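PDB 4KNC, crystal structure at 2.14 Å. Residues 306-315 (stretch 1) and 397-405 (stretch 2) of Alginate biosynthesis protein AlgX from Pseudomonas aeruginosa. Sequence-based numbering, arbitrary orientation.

Stretch 1, residues 306-315: QKSFYRQAMP
Stretch 2 397-405: YVFQLRNDS

Arg311 and Gln400 tie helix 307-315 to strand 397-400 through main chain and side chain together. Gln400 N donates to Arg311 O (2.9 Å), a carbonyl left free by the helix because Pro315, four residues on, has no amide hydrogen; the helix kinks there. In return, Arg311 NH2 donates to Gln400 O at 2.8 Å, and Arg311 NE adds a weak bond to Gln400 O at 3.2 Å. This fork needs a long, multidonor side chain: chi1 to chi3 are m, t and p (-64°, -176°, 66°), so although CA-to-CB points sideways, the guanidinium reaches the strand, with Gln400 O near its plane and Arg402 CA over one face. Arg311 NH2 lies 3.0 Å from Arg402 N, but both are donors and do not bond.

The axes approach to 5.9 Å and cross at 104°, nearly perpendicular, so contact centres on one crossing, where the CA atoms of Gln312 and Phe399 are 4.4 Å apart. Such closeness suits CA-H...O contacts: Phe399 CA to Arg311 O, 3.2 Å, and Gln312 CA to Val398 O, 3.3 Å. A water accepts from Val398 N (3.1 Å) and donates to Gln312 OE1 (2.7 Å), while Gln312 NE2 (chi1 m, chi2 t) donates to Ser308 O at 2.9 Å; the amide thus serves both helix and strand.

Tyr397 to Phe399 are extended (phi -135 to -154, psi 134 to 151), with Gln400 at -82/144; helical values average near -65/-40. Around the crossing, Pro315 CB meets Val398 CG1 (chi1 t) at 4.1 Å, an apolar pairing, and Pro315 CG lies 3.9 Å from Gln400 N. Gln400 (p, t) starts sideways, but its long side chain ends nearer the helix, packing without hydrogen bonds against aliphatic carbons: OE1 is 3.6 Å from Arg311 CG and NE2 4.1 Å from Met314 CB. Beyond the strand, Arg402 NE forms a salt bridge with Asp404 OD2 (2.9 Å).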

# COMPACT_ATOMS: atom_id res chain seq x y z
N GLN A 306 -10.02 -2.51 -6.12
CA GLN A 306 -10.81 -3.01 -4.99
C GLN A 306 -11.66 -1.92 -4.33
O GLN A 306 -11.13 -0.96 -3.78
CB GLN A 306 -9.89 -3.65 -3.95
CG GLN A 306 -10.61 -4.13 -2.70
CD GLN A 306 -9.71 -4.16 -1.48
OE1 GLN A 306 -8.50 -3.92 -1.57
NE2 GLN A 306 -10.30 -4.43 -0.32
N LYS A 307 -12.99 -2.07 -4.40
CA LYS A 307 -13.88 -0.98 -4.00
C LYS A 307 -13.88 -0.68 -2.50
O LYS A 307 -13.99 0.48 -2.08
CB LYS A 307 -15.30 -1.23 -4.50
CG LYS A 307 -15.44 -1.12 -6.01
CD LYS A 307 -16.89 -1.03 -6.45
N SER A 308 -13.72 -1.72 -1.69
CA SER A 308 -13.69 -1.54 -0.25
C SER A 308 -12.47 -0.72 0.22
O SER A 308 -12.49 -0.13 1.30
CB SER A 308 -13.78 -2.88 0.48
OG SER A 308 -12.80 -3.79 0.01
N PHE A 309 -11.42 -0.69 -0.60
CA PHE A 309 -10.29 0.20 -0.33
C PHE A 309 -10.70 1.67 -0.42
O PHE A 309 -10.47 2.46 0.50
CB PHE A 309 -9.13 -0.04 -1.30
CG PHE A 309 -8.04 0.99 -1.21
CD1 PHE A 309 -7.24 1.06 -0.08
CD2 PHE A 309 -7.83 1.89 -2.23
CE1 PHE A 309 -6.23 2.02 0.02
CE2 PHE A 309 -6.82 2.85 -2.14
CZ PHE A 309 -6.02 2.91 -1.01
N TYR A 310 -11.31 2.03 -1.54
CA TYR A 310 -11.71 3.41 -1.78
C TYR A 310 -12.83 3.89 -0.86
O TYR A 310 -12.84 5.05 -0.46
CB TYR A 310 -12.03 3.62 -3.27
CG TYR A 310 -10.80 3.35 -4.12
CD1 TYR A 310 -9.85 4.34 -4.35
CD2 TYR A 310 -10.56 2.08 -4.64
CE1 TYR A 310 -8.70 4.09 -5.10
CE2 TYR A 310 -9.43 1.82 -5.40
CZ TYR A 310 -8.50 2.83 -5.63
OH TYR A 310 -7.37 2.57 -6.37
N ARG A 311 -13.76 2.99 -0.52
CA ARG A 311 -14.80 3.33 0.46
C ARG A 311 -14.25 3.76 1.83
O ARG A 311 -14.89 4.49 2.58
CB ARG A 311 -15.78 2.17 0.64
CG ARG A 311 -16.55 1.86 -0.61
CD ARG A 311 -17.57 0.77 -0.35
NE ARG A 311 -18.62 1.20 0.56
CZ ARG A 311 -19.54 0.38 1.04
NH1 ARG A 311 -19.52 -0.90 0.69
NH2 ARG A 311 -20.48 0.82 1.87
N GLN A 312 -13.06 3.28 2.17
CA GLN A 312 -12.37 3.76 3.36
C GLN A 312 -11.51 4.99 3.05
O GLN A 312 -11.60 6.02 3.73
CB GLN A 312 -11.50 2.64 3.94
CG GLN A 312 -12.28 1.44 4.44
CD GLN A 312 -11.38 0.29 4.79
OE1 GLN A 312 -10.76 0.26 5.86
NE2 GLN A 312 -11.29 -0.68 3.87
N ALA A 313 -10.68 4.90 2.01
CA ALA A 313 -9.72 5.97 1.73
C ALA A 313 -10.37 7.32 1.49
O ALA A 313 -9.91 8.32 2.04
CB ALA A 313 -8.80 5.58 0.58
N MET A 314 -11.44 7.35 0.69
CA MET A 314 -12.11 8.61 0.37
C MET A 314 -12.55 9.41 1.61
O MET A 314 -12.11 10.54 1.79
CB MET A 314 -13.27 8.41 -0.63
CG MET A 314 -12.82 8.01 -2.02
SD MET A 314 -11.89 9.33 -2.83
CE MET A 314 -13.26 10.32 -3.45
N PRO A 315 -13.41 8.83 2.48
CA PRO A 315 -13.80 9.62 3.66
C PRO A 315 -12.68 9.80 4.67
O PRO A 315 -12.77 10.68 5.52
CB PRO A 315 -14.91 8.77 4.28
CG PRO A 315 -14.57 7.36 3.84
CD PRO A 315 -14.09 7.53 2.45
N TYR A 397 -12.11 2.50 12.35
CA TYR A 397 -12.39 2.19 10.95
C TYR A 397 -13.31 3.30 10.48
O TYR A 397 -14.06 3.84 11.29
CB TYR A 397 -13.15 0.88 10.84
CG TYR A 397 -12.37 -0.33 11.23
CD1 TYR A 397 -12.20 -0.66 12.57
CD2 TYR A 397 -11.78 -1.14 10.27
CE1 TYR A 397 -11.47 -1.78 12.93
CE2 TYR A 397 -11.06 -2.25 10.62
CZ TYR A 397 -10.90 -2.57 11.95
OH TYR A 397 -10.17 -3.69 12.30
N VAL A 398 -13.26 3.63 9.19
CA VAL A 398 -14.13 4.65 8.61
C VAL A 398 -14.52 4.25 7.19
O VAL A 398 -13.67 3.82 6.41
CB VAL A 398 -13.43 6.02 8.52
CG1 VAL A 398 -14.35 7.06 7.91
CG2 VAL A 398 -12.94 6.48 9.90
N PHE A 399 -15.80 4.37 6.84
CA PHE A 399 -16.23 3.97 5.49
C PHE A 399 -17.48 4.69 5.01
O PHE A 399 -18.33 5.06 5.81
CB PHE A 399 -16.41 2.44 5.37
CG PHE A 399 -17.54 1.88 6.21
CD1 PHE A 399 -17.34 1.49 7.52
CD2 PHE A 399 -18.81 1.73 5.66
CE1 PHE A 399 -18.37 0.96 8.28
CE2 PHE A 399 -19.86 1.20 6.42
CZ PHE A 399 -19.63 0.82 7.73
N GLN A 400 -17.58 4.91 3.70
CA GLN A 400 -18.77 5.54 3.16
C GLN A 400 -19.86 4.50 2.99
O GLN A 400 -19.58 3.34 2.67
CB GLN A 400 -18.47 6.25 1.84
CG GLN A 400 -18.19 5.31 0.68
CD GLN A 400 -17.41 5.98 -0.44
OE1 GLN A 400 -16.98 5.32 -1.39
NE2 GLN A 400 -17.21 7.29 -0.33
N LEU A 401 -21.10 4.90 3.24
CA LEU A 401 -22.24 4.05 2.96
C LEU A 401 -22.31 3.88 1.46
O LEU A 401 -21.98 4.80 0.71
CB LEU A 401 -23.56 4.64 3.50
CG LEU A 401 -23.71 4.91 5.01
CD1 LEU A 401 -25.19 4.97 5.44
CD2 LEU A 401 -22.95 3.91 5.85
N ARG A 402 -22.73 2.69 1.03
CA ARG A 402 -22.68 2.30 -0.37
C ARG A 402 -23.35 3.31 -1.29
O ARG A 402 -24.44 3.80 -1.01
CB ARG A 402 -23.32 0.91 -0.55
CG ARG A 402 -23.18 0.36 -1.96
CD ARG A 402 -23.35 -1.14 -2.00
NE ARG A 402 -23.72 -1.59 -3.34
CZ ARG A 402 -23.97 -2.85 -3.67
NH1 ARG A 402 -23.89 -3.81 -2.75
NH2 ARG A 402 -24.31 -3.16 -4.91
N ASN A 403 -22.66 3.63 -2.37
CA ASN A 403 -23.19 4.55 -3.37
C ASN A 403 -23.02 3.99 -4.78
O ASN A 403 -22.74 4.73 -5.72
CB ASN A 403 -22.58 5.94 -3.24
CG ASN A 403 -21.07 5.91 -3.14
OD1 ASN A 403 -20.42 4.97 -3.61
ND2 ASN A 403 -20.50 6.93 -2.52
N ASP A 404 -23.19 2.67 -4.91
CA ASP A 404 -23.30 2.02 -6.21
C ASP A 404 -24.50 2.57 -6.97
O ASP A 404 -25.27 3.38 -6.45
CB ASP A 404 -23.45 0.50 -6.06
CG ASP A 404 -22.11 -0.22 -6.02
OD1 ASP A 404 -21.07 0.41 -6.34
OD2 ASP A 404 -22.09 -1.42 -5.68
N SER A 405 -24.65 2.09 -8.20
CA SER A 405 -25.70 2.57 -9.11
C SER A 405 -27.09 2.68 -8.49
O SER A 405 -27.83 3.62 -8.79
CB SER A 405 -25.74 1.68 -10.36
O HOH W 1 -10.97 2.39 7.57